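Long-range contacts in GRMZM2G135359 pseudokinase (PDB 6CPY), which is a receptor-like pseudokinase of maize, here its kinase-like domain, which may bind ATP but whose kinase activity is doubtful: residues I67-S72 with T117-F122; E83-Y88 with Y109-H114. One frame throughout, in Å; residues are numbered along the deposited sequence.

Contact 1 (I67-S72 with T117-F122); sequences IAVASS and TRVMVF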
loop_
_atom_site.group_PDB
_atom_site.type_symbol
_atom_site.label_atom_id
_atom_site.label_comp_id
_atom_site.label_asym_id
_atom_site.label_seq_id
_atom_site.Cartn_x
_atom_site.Cartn_y
_atom_site.Cartn_z
ATOM N N ILE A 67 1.997 15.713 4.391
ATOM C CA ILE A 67 2.429 14.453 4.986
ATOM C C ILE A 67 1.282 13.741 5.666
ATOM O O ILE A 67 0.307 14.351 6.118
ATOM C CB ILE A 67 3.578 14.658 6.010
ATOM C CG1 ILE A 67 3.185 15.655 7.102
ATOM C CG2 ILE A 67 4.836 15.133 5.297
ATOM C CD1 ILE A 67 4.234 15.856 8.179
ATOM N N ALA A 68 1.411 12.427 5.735
ATOM C CA ALA A 68 0.548 11.617 6.546
ATOM C C ALA A 68 1.450 11.012 7.601
ATOM O O ALA A 68 2.445 10.348 7.273
ATOM C CB ALA A 68 -0.109 10.536 5.713
ATOM N N VAL A 69 1.095 11.238 8.856
ATOM C CA VAL A 69 1.921 10.824 9.974
ATOM C C VAL A 69 1.271 9.637 10.652
ATOM O O VAL A 69 0.153 9.743 11.138
ATOM C CB VAL A 69 2.097 11.987 10.951
ATOM C CG1 VAL A 69 2.879 11.553 12.180
ATOM C CG2 VAL A 69 2.773 13.146 10.232
ATOM N N ALA A 70 1.970 8.503 10.657
ATOM C CA ALA A 70 1.492 7.292 11.311
ATOM C C ALA A 70 2.075 7.276 12.711
ATOM O O ALA A 70 3.297 7.300 12.870
ATOM C CB ALA A 70 1.927 6.053 10.538
ATOM N N SER A 71 1.200 7.222 13.718
ATOM C CA SER A 71 1.597 7.359 15.111
ATOM C C SER A 71 1.139 6.138 15.886
ATOM O O SER A 71 -0.012 5.699 15.750
ATOM C CB SER A 71 0.980 8.626 15.721
ATOM O OG SER A 71 1.355 8.808 17.086
ATOM N N SER A 72 2.043 5.596 16.698
ATOM C CA SER A 72 1.739 4.461 17.551
ATOM C C SER A 72 0.581 4.783 18.484
ATOM O O SER A 72 0.387 5.930 18.877
ATOM C CB SER A 72 2.975 4.088 18.387
ATOM O OG SER A 72 2.704 2.969 19.227
ATOM N N THR A 117 6.551 9.439 21.917
ATOM C CA THR A 117 6.260 9.600 20.491
ATOM C C THR A 117 6.989 8.530 19.688
ATOM O O THR A 117 8.202 8.387 19.792
ATOM C CB THR A 117 6.763 10.969 19.991
ATOM O OG1 THR A 117 6.296 12.008 20.863
ATOM C CG2 THR A 117 6.307 11.244 18.557
ATOM N N ARG A 118 6.248 7.786 18.875
ATOM C CA ARG A 118 6.867 6.896 17.910
ATOM C C ARG A 118 6.077 7.039 16.627
ATOM O O ARG A 118 4.980 6.493 16.508
ATOM C CB ARG A 118 6.845 5.448 18.407
ATOM C CG ARG A 118 7.784 5.153 19.570
ATOM C CD ARG A 118 9.237 5.254 19.147
ATOM N NE ARG A 118 10.162 4.865 20.200
ATOM C CZ ARG A 118 10.457 5.603 21.274
ATOM N NH1 ARG A 118 9.877 6.780 21.482
ATOM N NH2 ARG A 118 11.327 5.139 22.166
ATOM N N VAL A 119 6.593 7.842 15.703
ATOM C CA VAL A 119 5.887 8.083 14.439
ATOM C C VAL A 119 6.761 7.873 13.218
ATOM O O VAL A 119 8.004 7.928 13.271
ATOM C CB VAL A 119 5.206 9.484 14.339
ATOM C CG1 VAL A 119 4.486 9.888 15.621
ATOM C CG2 VAL A 119 6.159 10.548 13.855
ATOM N N MET A 120 6.078 7.666 12.097
ATOM C CA MET A 120 6.682 7.559 10.791
ATOM C C MET A 120 5.932 8.518 9.895
ATOM O O MET A 120 4.705 8.622 9.977
ATOM C CB MET A 120 6.581 6.117 10.264
ATOM C CG MET A 120 7.469 5.170 11.058
ATOM S SD MET A 120 7.435 3.470 10.474
ATOM C CE MET A 120 8.083 2.625 11.922
ATOM N N VAL A 121 6.683 9.245 9.080
ATOM C CA VAL A 121 6.148 10.314 8.259
ATOM C C VAL A 121 6.136 9.854 6.801
ATOM O O VAL A 121 7.179 9.537 6.235
ATOM C CB VAL A 121 6.998 11.591 8.390
ATOM C CG1 VAL A 121 6.458 12.710 7.502
ATOM C CG2 VAL A 121 7.094 12.018 9.840
ATOM N N PHE A 122 4.949 9.862 6.189
ATOM C CA PHE A 122 4.788 9.372 4.833
ATOM C C PHE A 122 4.270 10.444 3.900
ATOM O O PHE A 122 3.704 11.451 4.339
ATOM C CB PHE A 122 3.802 8.213 4.822
ATOM C CG PHE A 122 4.302 6.989 5.515
ATOM C CD1 PHE A 122 5.135 6.094 4.853
ATOM C CD2 PHE A 122 3.928 6.715 6.816
ATOM C CE1 PHE A 122 5.596 4.960 5.489
ATOM C CE2 PHE A 122 4.381 5.585 7.452
ATOM C CZ PHE A 122 5.215 4.705 6.791
HETATM O O HOH W 1 3.350 8.304 18.863
#

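Contact 2 (E83-Y88 with Y109-H114); sequences ENESQY and YCEEEH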
loop_
_atom_site.group_PDB
_atom_site.type_symbol
_atom_site.label_atom_id
_atom_site.label_comp_id
_atom_site.label_asym_id
_atom_site.label_seq_id
_atom_site.Cartn_x
_atom_site.Cartn_y
_atom_site.Cartn_z
ATOM N N GLU A 83 11.371 -4.977 22.022
ATOM C CA GLU A 83 10.962 -5.595 20.750
ATOM C C GLU A 83 10.218 -4.584 19.877
ATOM O O GLU A 83 10.452 -4.524 18.672
ATOM C CB GLU A 83 10.104 -6.846 20.999
ATOM C CG GLU A 83 9.429 -7.461 19.770
ATOM C CD GLU A 83 10.396 -7.996 18.725
ATOM O OE1 GLU A 83 11.579 -8.241 19.046
ATOM O OE2 GLU A 83 9.967 -8.186 17.565
ATOM N N ASN A 84 9.323 -3.803 20.485
ATOM C CA ASN A 84 8.629 -2.732 19.772
ATOM C C ASN A 84 9.651 -1.798 19.139
ATOM O O ASN A 84 9.526 -1.445 17.968
ATOM C CB ASN A 84 7.714 -1.918 20.708
ATOM C CG ASN A 84 6.398 -2.607 21.020
ATOM O OD1 ASN A 84 5.913 -2.538 22.152
ATOM N ND2 ASN A 84 5.804 -3.256 20.025
ATOM N N GLU A 85 10.659 -1.396 19.917
ATOM C CA GLU A 85 11.686 -0.482 19.431
ATOM C C GLU A 85 12.459 -1.105 18.282
ATOM O O GLU A 85 12.746 -0.454 17.289
ATOM C CB GLU A 85 12.657 -0.090 20.555
ATOM C CG GLU A 85 13.672 0.976 20.175
ATOM C CD GLU A 85 13.054 2.295 19.714
ATOM O OE1 GLU A 85 11.916 2.629 20.129
ATOM O OE2 GLU A 85 13.724 3.003 18.936
ATOM N N SER A 86 12.785 -2.382 18.425
ATOM C CA SER A 86 13.524 -3.096 17.398
ATOM C C SER A 86 12.738 -3.166 16.078
ATOM O O SER A 86 13.293 -2.903 15.016
ATOM C CB SER A 86 13.873 -4.503 17.890
ATOM O OG SER A 86 14.683 -5.160 16.940
ATOM N N GLN A 87 11.453 -3.501 16.158
ATOM C CA GLN A 87 10.598 -3.581 14.973
ATOM C C GLN A 87 10.349 -2.214 14.337
ATOM O O GLN A 87 10.191 -2.099 13.126
ATOM C CB GLN A 87 9.268 -4.246 15.322
ATOM C CG GLN A 87 9.403 -5.732 15.624
ATOM C CD GLN A 87 9.821 -6.540 14.398
ATOM O OE1 GLN A 87 10.962 -6.989 14.297
ATOM N NE2 GLN A 87 8.900 -6.707 13.451
ATOM N N TYR A 88 10.298 -1.184 15.176
ATOM C CA TYR A 88 10.173 0.193 14.711
ATOM C C TYR A 88 11.374 0.598 13.857
ATOM O O TYR A 88 11.225 1.116 12.754
ATOM C CB TYR A 88 10.005 1.122 15.922
ATOM C CG TYR A 88 9.973 2.604 15.615
ATOM C CD1 TYR A 88 8.775 3.240 15.262
ATOM C CD2 TYR A 88 11.116 3.377 15.708
ATOM C CE1 TYR A 88 8.734 4.592 15.002
ATOM C CE2 TYR A 88 11.086 4.736 15.438
ATOM C CZ TYR A 88 9.898 5.338 15.083
ATOM O OH TYR A 88 9.887 6.690 14.825
ATOM N N TYR A 109 11.032 10.220 10.230
ATOM C CA TYR A 109 10.533 9.534 11.410
ATOM C C TYR A 109 10.762 10.429 12.621
ATOM O O TYR A 109 11.541 11.376 12.544
ATOM C CB TYR A 109 11.211 8.180 11.585
ATOM C CG TYR A 109 12.671 8.274 11.938
ATOM C CD1 TYR A 109 13.635 8.350 10.950
ATOM C CD2 TYR A 109 13.079 8.317 13.267
ATOM C CE1 TYR A 109 14.981 8.461 11.270
ATOM C CE2 TYR A 109 14.425 8.423 13.593
ATOM C CZ TYR A 109 15.365 8.489 12.585
ATOM O OH TYR A 109 16.706 8.587 12.886
ATOM N N CYS A 110 10.054 10.157 13.705
ATOM C CA CYS A 110 10.267 10.912 14.940
ATOM C C CYS A 110 10.089 10.002 16.137
ATOM O O CYS A 110 9.032 9.369 16.327
ATOM C CB CYS A 110 9.343 12.124 15.023
ATOM S SG CYS A 110 9.359 12.968 16.634
ATOM N N GLU A 111 11.164 9.910 16.911
ATOM C CA GLU A 111 11.168 9.271 18.197
ATOM C C GLU A 111 11.448 10.378 19.195
ATOM O O GLU A 111 12.432 11.119 19.055
ATOM C CB GLU A 111 12.314 8.280 18.333
ATOM C CG GLU A 111 12.337 7.156 17.345
ATOM C CD GLU A 111 13.205 6.027 17.859
ATOM O OE1 GLU A 111 12.637 5.089 18.429
ATOM O OE2 GLU A 111 14.444 6.116 17.747
ATOM N N GLU A 112 10.599 10.475 20.196
ATOM C CA GLU A 112 10.770 11.455 21.266
ATOM C C GLU A 112 10.221 10.798 22.497
ATOM O O GLU A 112 9.220 10.080 22.420
ATOM C CB GLU A 112 10.028 12.759 20.938
ATOM C CG GLU A 112 9.917 13.760 22.085
ATOM C CD GLU A 112 11.254 14.215 22.613
ATOM O OE1 GLU A 112 12.088 14.674 21.797
ATOM O OE2 GLU A 112 11.472 14.116 23.847
ATOM N N GLU A 113 10.886 11.013 23.632
ATOM C CA GLU A 113 10.475 10.385 24.892
ATOM C C GLU A 113 9.513 11.244 25.688
ATOM O O GLU A 113 8.732 10.709 26.471
ATOM C CB GLU A 113 11.695 10.052 25.760
ATOM C CG GLU A 113 12.625 9.000 25.172
ATOM C CD GLU A 113 11.888 7.727 24.780
ATOM O OE1 GLU A 113 11.143 7.174 25.623
ATOM O OE2 GLU A 113 12.047 7.292 23.617
ATOM N N HIS A 114 9.564 12.564 25.497
ATOM C CA HIS A 114 8.754 13.491 26.289
ATOM C C HIS A 114 7.972 14.494 25.435
ATOM O O HIS A 114 8.559 15.470 24.953
ATOM C CB HIS A 114 9.672 14.250 27.261
ATOM C CG HIS A 114 10.635 13.366 27.984
ATOM N ND1 HIS A 114 11.988 13.362 27.721
ATOM C CD2 HIS A 114 10.439 12.439 28.951
ATOM C CE1 HIS A 114 12.584 12.473 28.496
ATOM N NE2 HIS A 114 11.666 11.899 29.252
#

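Contact 1 (I67-S72 with T117-F122)
Ala68 and Phe122 form a doubly hydrogen-bonded antiparallel pair in the five-stranded sheet of the kinase N-lobe. Phe122 N donates to Ala68 O at 2.8 Å, and Ala68 N donates back to Phe122 O. Ala70 and Met120 repeat the pairing, and Ser72 N donates to Arg118 O. Strands 67-72 and 117-122 are the third and fifth of the sheet in chain order.

Phe122 leaves the same side of the sheet as Ala68 and Ala70. Its CB lies 3.5 Å from Ala68 O. CG stands anti to the carbonyl carbon (chi1 -67°). A chi2 of -83° turns the ring so that its CD2-CE2 side borders strand 67-72. CD2 is still near Ala68 O, and CE2 reaches Ala70 CB at 4.0 Å. That methyl sits at the ring edge, in its plane. Ile67-Ala68-Val69-Ala70 appears to align with the VAIK motif of active kinases, which would put Ala70 where the lysine stands, as suits a pseudokinase.

The other side carries Val69, Ser71, Val119 and Val121, and helix 34-40 covers part of it through Leu37. Val119 CG2 meets Val69 CG1 at 3.8 Å. Val119 CG1 turns to Ser71 OG at 3.6 Å. The same OG is hydrogen-bonded at 2.7 Å to a water, which accepts from Arg118 N at 2.9 Å.

Contact 2 (E83-Y88 with Y109-H114)
The Tyr88 ring meets Glu111 obliquely, with CE2 3.3 Å from Glu111 CG. Ring and carboxylate planes are 23° apart, and the two side chains slide past each other in opposite directions. The Tyr88 hydroxyl lies at the edge of the Tyr109 ring, near its plane, with OH 3.9 Å from Tyr109 CD2. Tyr109 CB is a second neighbour of Tyr88 OH, at 3.8 Å. The hydroxyl is also 3.2 Å from Cys110 O, but its main polar partner is Val119 O on strand 117-123.

The contact joins helix 82-96, the αC helix of the kinase N-lobe, to strand 106-112 at the margin of the sheet. The axes of helix 83-88 and strand 109-112 are 12.1 Å apart at closest, and the long side chains of Glu85, Tyr88 and Glu111 span most of the gap. Tyr88 CG is anti to the backbone N (chi1 175°), on a CB that already points to the strand.

Glu85 and Glu111 meet tip to tip. Their carboxylates are nearly coplanar. Glu85 OE2 and Glu111 OE1 are only 2.4 Å apart, and Glu85 OE1 is 3.1 Å from the same Glu111 oxygen. The Glu85 chain bends at chi2 (59°), which turns CD toward the Glu111 carboxylate.

Two arginines and an indole N-H serve this acid pair. Arg118 NE makes salt bridges to Glu85 OE1 and Glu111 OE1, and Arg89 NE makes one to Glu85 OE2. Trp80 NE1 also donates to Glu85 OE1. These partners would offset the repulsion of two like charges. The very short oxygen-oxygen distance suggests that one of the two acids is probably protonated.

In the fold
Contact 2 is nested inside the chain loop closed by contact 1, and their centres are about 11 Å apart. Strands 117-123 and 106-112 are neighbours in one sheet. The two contacts also touch directly. Tyr88 OH lies 2.7 Å from Val119 O, a probable hydrogen bond. Met120 CE packs on Tyr88 CD1 at 3.5 Å. Arg118 NH2 forms a salt bridge with Glu113 OE2 at 2.7 Å. Contact 1 lies within the sheet. The structure is apo. As in related kinases, the side with Ala68 and Ala70 would probably face the nucleotide cleft. Phe122, on that side, appears by sequence to sit at the gatekeeper position of related kinases.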